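Local coordinates for Fe(2+) transporter FeoB (Escherichia coli, PDB 3I8S), which transports ferrous iron across the bacterial inner membrane and probably couples GTP binding to channel opening, the part described here being its cytosolic GTPase and helical domains, at residues Trp33-Glu42 with Val52-Thr60; Leu181-Met192 with Ala222-Leu233. All coordinates share one frame; numbering follows the deposited sequence.

Interaction 1. Residues Trp33-Glu42 with Val52-Thr60; sequences WAGVTVERKE and VTLVDLPGT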
loop_
_atom_site.group_PDB
_atom_site.type_symbol
_atom_site.label_atom_id
_atom_site.label_comp_id
_atom_site.label_asym_id
_atom_site.label_seq_id
_atom_site.Cartn_x
_atom_site.Cartn_y
_atom_site.Cartn_z
ATOM N N TRP A 33 1.440 19.367 -5.388
ATOM C CA TRP A 33 2.344 18.347 -5.904
ATOM C C TRP A 33 2.973 18.940 -7.161
ATOM O O TRP A 33 2.298 19.627 -7.911
ATOM C CB TRP A 33 1.604 17.034 -6.207
ATOM C CG TRP A 33 1.261 16.311 -4.990
ATOM C CD1 TRP A 33 0.106 16.411 -4.280
ATOM C CD2 TRP A 33 2.102 15.435 -4.265
ATOM N NE1 TRP A 33 0.177 15.644 -3.145
ATOM C CE2 TRP A 33 1.388 15.009 -3.125
ATOM C CE3 TRP A 33 3.399 14.949 -4.468
ATOM C CZ2 TRP A 33 1.919 14.144 -2.192
ATOM C CZ3 TRP A 33 3.908 14.048 -3.553
ATOM C CH2 TRP A 33 3.172 13.663 -2.424
ATOM N N ALA A 34 4.270 18.714 -7.368
ATOM C CA ALA A 34 4.993 19.337 -8.491
ATOM C C ALA A 34 4.302 19.071 -9.819
ATOM O O ALA A 34 4.018 17.923 -10.137
ATOM C CB ALA A 34 6.441 18.837 -8.556
ATOM N N GLY A 35 4.016 20.151 -10.538
ATOM C CA GLY A 35 3.511 20.104 -11.904
ATOM C C GLY A 35 2.013 19.925 -12.056
ATOM O O GLY A 35 1.515 19.863 -13.188
ATOM N N VAL A 36 1.288 19.841 -10.940
ATOM C CA VAL A 36 -0.160 19.691 -10.969
ATOM C C VAL A 36 -0.808 20.573 -9.901
ATOM O O VAL A 36 -0.125 21.146 -9.054
ATOM C CB VAL A 36 -0.573 18.219 -10.774
ATOM C CG1 VAL A 36 0.022 17.348 -11.874
ATOM C CG2 VAL A 36 -0.158 17.694 -9.361
ATOM N N THR A 37 -2.131 20.666 -9.936
ATOM C CA THR A 37 -2.840 21.556 -9.032
ATOM C C THR A 37 -3.280 20.845 -7.722
ATOM O O THR A 37 -3.820 21.495 -6.809
ATOM C CB THR A 37 -4.011 22.269 -9.798
ATOM O OG1 THR A 37 -4.894 21.285 -10.368
ATOM C CG2 THR A 37 -3.442 23.128 -10.902
ATOM N N VAL A 38 -2.979 19.554 -7.594
ATOM C CA VAL A 38 -3.460 18.749 -6.486
ATOM C C VAL A 38 -2.657 19.193 -5.253
ATOM O O VAL A 38 -1.440 19.360 -5.336
ATOM C CB VAL A 38 -3.277 17.215 -6.730
ATOM C CG1 VAL A 38 -3.656 16.398 -5.479
ATOM C CG2 VAL A 38 -4.058 16.752 -7.985
ATOM N N GLU A 39 -3.358 19.425 -4.149
ATOM C CA GLU A 39 -2.730 19.841 -2.879
ATOM C C GLU A 39 -1.812 18.776 -2.294
ATOM O O GLU A 39 -2.139 17.572 -2.278
ATOM C CB GLU A 39 -3.813 20.195 -1.862
ATOM C CG GLU A 39 -3.354 20.363 -0.423
ATOM C CD GLU A 39 -4.474 20.101 0.568
ATOM O OE1 GLU A 39 -5.062 21.105 1.022
ATOM O OE2 GLU A 39 -4.794 18.901 0.849
ATOM N N ARG A 40 -0.660 19.238 -1.780
ATOM C CA ARG A 40 0.301 18.409 -1.076
ATOM C C ARG A 40 0.404 18.949 0.346
ATOM O O ARG A 40 0.733 20.129 0.513
ATOM C CB ARG A 40 1.659 18.438 -1.775
ATOM C CG ARG A 40 2.758 17.796 -0.966
ATOM C CD ARG A 40 4.081 17.586 -1.724
ATOM N NE ARG A 40 5.093 16.995 -0.808
ATOM C CZ ARG A 40 6.149 16.270 -1.182
ATOM N NH1 ARG A 40 6.422 16.050 -2.467
ATOM N NH2 ARG A 40 6.968 15.790 -0.273
ATOM N N LYS A 41 -0.007 18.150 1.321
ATOM C CA LYS A 41 0.057 18.531 2.733
ATOM C C LYS A 41 1.124 17.688 3.391
ATOM O O LYS A 41 1.213 16.500 3.110
ATOM C CB LYS A 41 -1.268 18.180 3.463
ATOM C CG LYS A 41 -2.524 19.067 3.226
ATOM C CD LYS A 41 -3.391 19.063 4.566
ATOM C CE LYS A 41 -4.927 18.996 4.381
ATOM N NZ LYS A 41 -5.621 20.242 4.782
ATOM N N GLU A 42 1.912 18.287 4.269
ATOM C CA GLU A 42 2.813 17.534 5.109
ATOM C C GLU A 42 2.963 18.228 6.432
ATOM O O GLU A 42 2.563 19.381 6.575
ATOM C CB GLU A 42 4.133 17.237 4.402
ATOM C CG GLU A 42 5.003 18.326 4.069
ATOM C CD GLU A 42 6.265 17.774 3.364
ATOM O OE1 GLU A 42 6.136 17.064 2.322
ATOM O OE2 GLU A 42 7.362 18.071 3.851
ATOM N N VAL A 52 9.673 13.121 12.962
ATOM C CA VAL A 52 9.010 12.631 11.761
ATOM C C VAL A 52 8.441 13.750 10.866
ATOM O O VAL A 52 7.890 14.746 11.346
ATOM C CB VAL A 52 7.825 11.671 12.124
ATOM C CG1 VAL A 52 7.019 11.242 10.840
ATOM C CG2 VAL A 52 8.330 10.448 12.940
ATOM N N THR A 53 8.648 13.581 9.568
ATOM C CA THR A 53 7.912 14.315 8.543
ATOM C C THR A 53 6.911 13.345 7.996
ATOM O O THR A 53 7.284 12.275 7.505
ATOM C CB THR A 53 8.814 14.825 7.389
ATOM O OG1 THR A 53 9.777 15.766 7.913
ATOM C CG2 THR A 53 7.987 15.514 6.308
ATOM N N LEU A 54 5.650 13.751 8.040
ATOM C CA LEU A 54 4.509 12.978 7.562
ATOM C C LEU A 54 3.937 13.634 6.321
ATOM O O LEU A 54 3.494 14.771 6.363
ATOM C CB LEU A 54 3.429 12.917 8.661
ATOM C CG LEU A 54 2.234 12.016 8.444
ATOM C CD1 LEU A 54 2.748 10.561 8.367
ATOM C CD2 LEU A 54 1.138 12.287 9.560
ATOM N N VAL A 55 3.960 12.908 5.219
ATOM C CA VAL A 55 3.477 13.363 3.929
ATOM C C VAL A 55 2.132 12.709 3.655
ATOM O O VAL A 55 2.012 11.461 3.601
ATOM C CB VAL A 55 4.498 13.010 2.794
ATOM C CG1 VAL A 55 3.948 13.496 1.449
ATOM C CG2 VAL A 55 5.869 13.602 3.099
ATOM N N ASP A 56 1.111 13.524 3.536
ATOM C CA ASP A 56 -0.250 13.018 3.356
ATOM C C ASP A 56 -0.464 12.716 1.881
ATOM O O ASP A 56 -0.492 13.645 1.070
ATOM C CB ASP A 56 -1.256 14.068 3.806
ATOM C CG ASP A 56 -2.716 13.585 3.677
ATOM O OD1 ASP A 56 -3.005 12.390 3.828
ATOM O OD2 ASP A 56 -3.549 14.458 3.472
ATOM N N LEU A 57 -0.677 11.478 1.521
ATOM C CA LEU A 57 -0.847 11.175 0.088
ATOM C C LEU A 57 -2.346 11.211 -0.305
ATOM O O LEU A 57 -3.212 10.920 0.522
ATOM C CB LEU A 57 -0.222 9.830 -0.225
ATOM C CG LEU A 57 1.243 9.626 0.126
ATOM C CD1 LEU A 57 1.697 8.263 -0.327
ATOM C CD2 LEU A 57 2.081 10.778 -0.471
ATOM N N PRO A 58 -2.655 11.576 -1.566
ATOM C CA PRO A 58 -4.072 11.641 -1.944
ATOM C C PRO A 58 -4.724 10.281 -1.765
ATOM O O PRO A 58 -4.062 9.266 -1.910
ATOM C CB PRO A 58 -4.038 12.049 -3.417
ATOM C CG PRO A 58 -2.731 12.663 -3.612
ATOM C CD PRO A 58 -1.784 11.949 -2.688
ATOM N N GLY A 59 -5.986 10.269 -1.370
ATOM C CA GLY A 59 -6.708 9.014 -1.163
ATOM C C GLY A 59 -6.799 8.256 -2.464
ATOM O O GLY A 59 -7.006 8.846 -3.517
ATOM N N THR A 60 -6.666 6.927 -2.381
ATOM C CA THR A 60 -6.677 6.078 -3.545
ATOM C C THR A 60 -7.087 4.625 -3.194
ATOM O O THR A 60 -6.809 4.167 -2.097
ATOM C CB THR A 60 -5.294 6.088 -4.298
ATOM O OG1 THR A 60 -5.458 5.482 -5.578
ATOM C CG2 THR A 60 -4.168 5.374 -3.516
HETATM O O HOH W 1 -0.996 15.665 -0.178
#
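Asp-56 N donates to Lys-41 O at 3.0 Å, a nearly straight bond (162° at the hydrogen) that ties strand 39-46 to strand 51-56 in an antiparallel hairpin. One residue on, Glu-42 and Val-55 form a non-hydrogen-bonded pair, where Glu-42 CA brings a C-H to Leu-54 O at 3.1 Å. Their side chains lie side by side on the same face of the sheet. Glu-42 CG sits between the backbone N and carbonyl carbon (chi1 66°), and the chain then runs out straight, so that OE1 rests 3.6 Å from Val-55 CG2 while OE2 passes the methyl of Thr-53. The carboxylate is shared: OE1 takes Arg-40 NH2 at 3.0 Å almost in the guanidinium plane, with a weak second bond from Arg-40 NE, and OE2 forms a salt bridge with Arg-29 of the neighbouring strand 28-32. On the same face the extended Arg-40 chain lays CD over the centre of the Trp-33 indole, 3.7 Å above its plane. The far corner of that ring enters the apolar patch of the other segment, CH2 lying 3.7 Å from Leu-57 CD2 and 4.0 Å from Val-55 CG1. Pro-58 CG lies obliquely to the ring near NE1 and also meets Val-38 CG1. A water accepts from Trp-33 NE1 and Lys-41 N. Helix 72-83 packs beside this cluster, Ile-76 against Trp-33 and Tyr-80 against Val-55. On the opposite face, Asp-56 touches Lys-16 of the P-loop, whose NZ bonds to Leu-57 O. Residues 35-39 and 56-59 are predicted GTP-binding segments, corresponding to the G2 (switch I) and G3 (DxxG, switch II) elements of G proteins. With two arginines sharing the Glu-42 carboxylate, its negative charge is probably well balanced, and the bonds to both oxygens should limit its rotation beside the apolar patch.

Interaction 2. Residues Leu181-Met192 with Ala222-Leu233; sequences LLNEADSLAKVM and ASQHLDAALARL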
loop_
_atom_site.group_PDB
_atom_site.type_symbol
_atom_site.label_atom_id
_atom_site.label_comp_id
_atom_site.label_asym_id
_atom_site.label_seq_id
_atom_site.Cartn_x
_atom_site.Cartn_y
_atom_site.Cartn_z
ATOM N N LEU A 181 2.991 -16.107 -15.086
ATOM C CA LEU A 181 2.939 -14.676 -14.824
ATOM C C LEU A 181 4.221 -14.231 -14.129
ATOM O O LEU A 181 4.815 -13.218 -14.509
ATOM C CB LEU A 181 1.710 -14.294 -13.991
ATOM C CG LEU A 181 0.337 -14.581 -14.648
ATOM C CD1 LEU A 181 -0.855 -14.491 -13.660
ATOM C CD2 LEU A 181 0.121 -13.654 -15.850
ATOM N N LEU A 182 4.629 -14.998 -13.114
ATOM C CA LEU A 182 5.837 -14.684 -12.358
ATOM C C LEU A 182 7.068 -14.761 -13.253
ATOM O O LEU A 182 7.928 -13.879 -13.164
ATOM C CB LEU A 182 5.999 -15.630 -11.189
ATOM C CG LEU A 182 4.966 -15.494 -10.066
ATOM C CD1 LEU A 182 5.294 -16.586 -9.067
ATOM C CD2 LEU A 182 4.967 -14.095 -9.415
ATOM N N ASN A 183 7.137 -15.799 -14.086
ATOM C CA ASN A 183 8.255 -15.997 -15.041
ATOM C C ASN A 183 8.413 -14.810 -15.977
ATOM O O ASN A 183 9.536 -14.276 -16.157
ATOM C CB ASN A 183 8.072 -17.261 -15.876
ATOM C CG ASN A 183 8.311 -18.548 -15.090
ATOM O OD1 ASN A 183 8.803 -18.539 -13.959
ATOM N ND2 ASN A 183 7.947 -19.659 -15.692
ATOM N N GLU A 184 7.310 -14.399 -16.592
ATOM C CA GLU A 184 7.341 -13.227 -17.522
ATOM C C GLU A 184 7.649 -11.915 -16.819
ATOM O O GLU A 184 8.409 -11.078 -17.352
ATOM C CB GLU A 184 6.026 -13.105 -18.295
ATOM C CG GLU A 184 5.722 -14.331 -19.188
ATOM C CD GLU A 184 6.645 -14.474 -20.409
ATOM O OE1 GLU A 184 7.468 -13.578 -20.711
ATOM O OE2 GLU A 184 6.549 -15.495 -21.063
ATOM N N ALA A 185 7.058 -11.713 -15.633
ATOM C CA ALA A 185 7.312 -10.512 -14.847
ATOM C C ALA A 185 8.789 -10.436 -14.504
ATOM O O ALA A 185 9.390 -9.382 -14.631
ATOM C CB ALA A 185 6.452 -10.476 -13.568
ATOM N N ASP A 186 9.380 -11.562 -14.129
ATOM C CA ASP A 186 10.785 -11.602 -13.788
ATOM C C ASP A 186 11.676 -11.351 -15.010
ATOM O O ASP A 186 12.668 -10.626 -14.926
ATOM C CB ASP A 186 11.157 -12.923 -13.128
ATOM C CG ASP A 186 12.591 -12.927 -12.619
ATOM O OD1 ASP A 186 13.337 -13.871 -12.980
ATOM O OD2 ASP A 186 12.974 -11.969 -11.879
ATOM N N SER A 187 11.327 -11.919 -16.153
ATOM C CA SER A 187 12.074 -11.594 -17.383
ATOM C C SER A 187 12.006 -10.107 -17.741
ATOM O O SER A 187 12.980 -9.550 -18.221
ATOM C CB SER A 187 11.613 -12.431 -18.553
ATOM O OG SER A 187 11.942 -13.771 -18.289
ATOM N N LEU A 188 10.865 -9.457 -17.528
ATOM C CA LEU A 188 10.812 -8.022 -17.737
ATOM C C LEU A 188 11.683 -7.329 -16.716
ATOM O O LEU A 188 12.486 -6.474 -17.088
ATOM C CB LEU A 188 9.378 -7.491 -17.692
ATOM C CG LEU A 188 8.442 -8.020 -18.777
ATOM C CD1 LEU A 188 6.976 -7.561 -18.527
ATOM C CD2 LEU A 188 8.907 -7.662 -20.202
ATOM N N ALA A 189 11.557 -7.734 -15.446
ATOM C CA ALA A 189 12.320 -7.155 -14.349
ATOM C C ALA A 189 13.826 -7.133 -14.645
ATOM O O ALA A 189 14.506 -6.167 -14.332
ATOM C CB ALA A 189 12.082 -7.937 -13.058
ATOM N N LYS A 190 14.324 -8.218 -15.230
ATOM C CA LYS A 190 15.762 -8.370 -15.515
ATOM C C LYS A 190 16.326 -7.270 -16.411
ATOM O O LYS A 190 17.510 -6.905 -16.287
ATOM C CB LYS A 190 16.032 -9.705 -16.191
ATOM C CG LYS A 190 15.646 -10.934 -15.392
ATOM C CD LYS A 190 16.007 -12.215 -16.160
ATOM C CE LYS A 190 15.011 -13.373 -15.942
ATOM N NZ LYS A 190 15.093 -14.366 -17.108
ATOM N N VAL A 191 15.474 -6.780 -17.309
ATOM C CA VAL A 191 15.810 -5.758 -18.307
ATOM C C VAL A 191 15.711 -4.309 -17.806
ATOM O O VAL A 191 16.291 -3.409 -18.398
ATOM C CB VAL A 191 14.856 -5.916 -19.519
ATOM C CG1 VAL A 191 14.882 -4.700 -20.405
ATOM C CG2 VAL A 191 15.190 -7.200 -20.279
ATOM N N MET A 192 14.968 -4.090 -16.726
ATOM C CA MET A 192 14.660 -2.747 -16.221
ATOM C C MET A 192 15.916 -2.085 -15.598
ATOM O O MET A 192 16.921 -2.773 -15.378
ATOM C CB MET A 192 13.557 -2.813 -15.185
ATOM C CG MET A 192 12.254 -3.392 -15.711
ATOM S SD MET A 192 10.943 -3.291 -14.463
ATOM C CE MET A 192 9.694 -4.340 -15.195
ATOM N N ALA A 222 12.456 -2.677 -20.766
ATOM C CA ALA A 222 11.481 -3.720 -20.590
ATOM C C ALA A 222 10.238 -3.480 -21.441
ATOM O O ALA A 222 9.633 -4.429 -21.901
ATOM C CB ALA A 222 11.086 -3.853 -19.073
ATOM N N SER A 223 9.863 -2.208 -21.646
ATOM C CA SER A 223 8.619 -1.890 -22.366
ATOM C C SER A 223 8.618 -2.423 -23.811
ATOM O O SER A 223 7.571 -2.779 -24.359
ATOM C CB SER A 223 8.254 -0.392 -22.228
ATOM O OG SER A 223 8.145 0.255 -23.487
ATOM N N GLN A 224 9.804 -2.570 -24.388
ATOM C CA GLN A 224 9.991 -3.171 -25.708
ATOM C C GLN A 224 9.745 -4.698 -25.796
ATOM O O GLN A 224 9.645 -5.259 -26.892
ATOM C CB GLN A 224 11.411 -2.845 -26.214
ATOM C CG GLN A 224 11.519 -1.489 -26.866
ATOM C CD GLN A 224 11.060 -1.495 -28.333
ATOM O OE1 GLN A 224 9.899 -1.813 -28.639
ATOM N NE2 GLN A 224 11.976 -1.142 -29.247
ATOM N N HIS A 225 9.653 -5.358 -24.641
ATOM C CA HIS A 225 9.556 -6.816 -24.578
ATOM C C HIS A 225 8.174 -7.271 -24.128
ATOM O O HIS A 225 7.894 -8.477 -24.094
ATOM C CB HIS A 225 10.634 -7.344 -23.622
ATOM C CG HIS A 225 12.018 -7.038 -24.084
ATOM N ND1 HIS A 225 12.669 -7.790 -25.042
ATOM C CD2 HIS A 225 12.850 -6.020 -23.772
ATOM C CE1 HIS A 225 13.855 -7.254 -25.277
ATOM N NE2 HIS A 225 13.987 -6.182 -24.516
ATOM N N LEU A 226 7.313 -6.291 -23.840
ATOM C CA LEU A 226 6.004 -6.532 -23.247
ATOM C C LEU A 226 5.042 -7.218 -24.221
ATOM O O LEU A 226 4.365 -8.167 -23.859
ATOM C CB LEU A 226 5.420 -5.213 -22.710
ATOM C CG LEU A 226 4.011 -5.333 -22.161
ATOM C CD1 LEU A 226 4.010 -6.283 -20.987
ATOM C CD2 LEU A 226 3.450 -3.957 -21.809
ATOM N N ASP A 227 5.020 -6.798 -25.475
ATOM C CA ASP A 227 4.146 -7.465 -26.459
ATOM C C ASP A 227 4.466 -8.959 -26.647
ATOM O O ASP A 227 3.554 -9.793 -26.738
ATOM C CB ASP A 227 4.188 -6.743 -27.825
ATOM C CG ASP A 227 3.466 -5.394 -27.793
ATOM O OD1 ASP A 227 2.907 -5.054 -26.714
ATOM O OD2 ASP A 227 3.447 -4.689 -28.844
ATOM N N ALA A 228 5.760 -9.281 -26.706
ATOM C CA ALA A 228 6.189 -10.661 -26.849
ATOM C C ALA A 228 5.804 -11.445 -25.620
ATOM O O ALA A 228 5.317 -12.585 -25.741
ATOM C CB ALA A 228 7.681 -10.746 -27.099
ATOM N N ALA A 229 5.953 -10.824 -24.442
ATOM C CA ALA A 229 5.571 -11.477 -23.186
ATOM C C ALA A 229 4.062 -11.757 -23.149
ATOM O O ALA A 229 3.646 -12.860 -22.807
ATOM C CB ALA A 229 5.971 -10.632 -21.974
ATOM N N LEU A 230 3.252 -10.763 -23.519
ATOM C CA LEU A 230 1.803 -10.968 -23.526
ATOM C C LEU A 230 1.337 -12.027 -24.501
ATOM O O LEU A 230 0.393 -12.749 -24.199
ATOM C CB LEU A 230 1.030 -9.680 -23.770
ATOM C CG LEU A 230 1.029 -8.758 -22.564
ATOM C CD1 LEU A 230 0.668 -7.336 -23.050
ATOM C CD2 LEU A 230 0.036 -9.286 -21.475
ATOM N N ALA A 231 2.005 -12.140 -25.642
ATOM C CA ALA A 231 1.685 -13.142 -26.653
ATOM C C ALA A 231 1.873 -14.551 -26.114
ATOM O O ALA A 231 0.980 -15.401 -26.222
ATOM C CB ALA A 231 2.535 -12.937 -27.897
ATOM N N ARG A 232 3.021 -14.782 -25.486
ATOM C CA ARG A 232 3.276 -16.037 -24.812
ATOM C C ARG A 232 2.189 -16.351 -23.764
ATOM O O ARG A 232 1.639 -17.472 -23.715
ATOM C CB ARG A 232 4.655 -16.009 -24.167
ATOM C CG ARG A 232 5.777 -15.995 -25.179
ATOM C CD ARG A 232 7.120 -16.330 -24.552
ATOM N NE ARG A 232 7.618 -15.222 -23.736
ATOM C CZ ARG A 232 8.254 -14.151 -24.218
ATOM N NH1 ARG A 232 8.494 -13.999 -25.515
ATOM N NH2 ARG A 232 8.652 -13.204 -23.397
ATOM N N LEU A 233 1.889 -15.375 -22.914
ATOM C CA LEU A 233 0.917 -15.597 -21.824
ATOM C C LEU A 233 -0.483 -15.907 -22.356
ATOM O O LEU A 233 -1.188 -16.756 -21.828
ATOM C CB LEU A 233 0.870 -14.400 -20.906
ATOM C CG LEU A 233 2.092 -14.331 -19.981
ATOM C CD1 LEU A 233 2.196 -12.962 -19.311
ATOM C CD2 LEU A 233 2.036 -15.410 -18.937
#
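Glu-184 and Arg-232 form a bidentate, side-on salt bridge: NE reaches OE2 at 2.9 Å and NH2 reaches OE1 at 3.0 Å. Both nitrogens approach on the syn side, with the carboxylate and guanidinium planes 29° apart. The glutamate chain bends at CG (chi2 -70°), which turns the carboxylate toward the other helix and sets OE1 3.5 Å from Ala-229 CB. A glutamine here would probably leave Arg-232 without its charged mate and weaken the two-nitrogen grip. Apolar contacts flank the pair. Toward one end, Leu-233 slides past the methylene part of Glu-184, CG to CG 3.7 Å, and crosses Leu-181 at about a right angle. Toward the other, Leu-188 CD2 lies 3.8 Å from His-225 CB and its CD1 meets Leu-226 CD1. Ala-222 CB, in the turn before helix 226-236, packs 3.6 Å from Met-192 CG. Helix 198-210 adds Leu-209 against Leu-226 and Leu-233, while Pro-240 from helix 240-259 meets Leu-181 and Leu-233. The segment axes, 10.4 Å apart and 169° between directions, make this an antiparallel helix pair within the FeoB cytosolic helical domain.

How the interactions relate
The contacts occupy different domains of the cytosolic part, their centres about 32 Å apart and their nearest atoms about 20 Å, and share no helix or strand. Interaction 1 belongs to the beta sheet of the G domain and is partly buried; interaction 2 is mostly buried between helices, with its arginine reaching the surface. Strand pairing lets main-chain atoms join the segments in 33-42 with 52-60, whereas in 181-192 with 222-233 side chains do the joining. The charged pairs differ too: in interaction 1 arginines of its own strand and of strand 28-32 hold the glutamate, neither on the partner segment; in interaction 2 the pair bridges two helices. Only interaction 1 includes predicted GTP-binding residues.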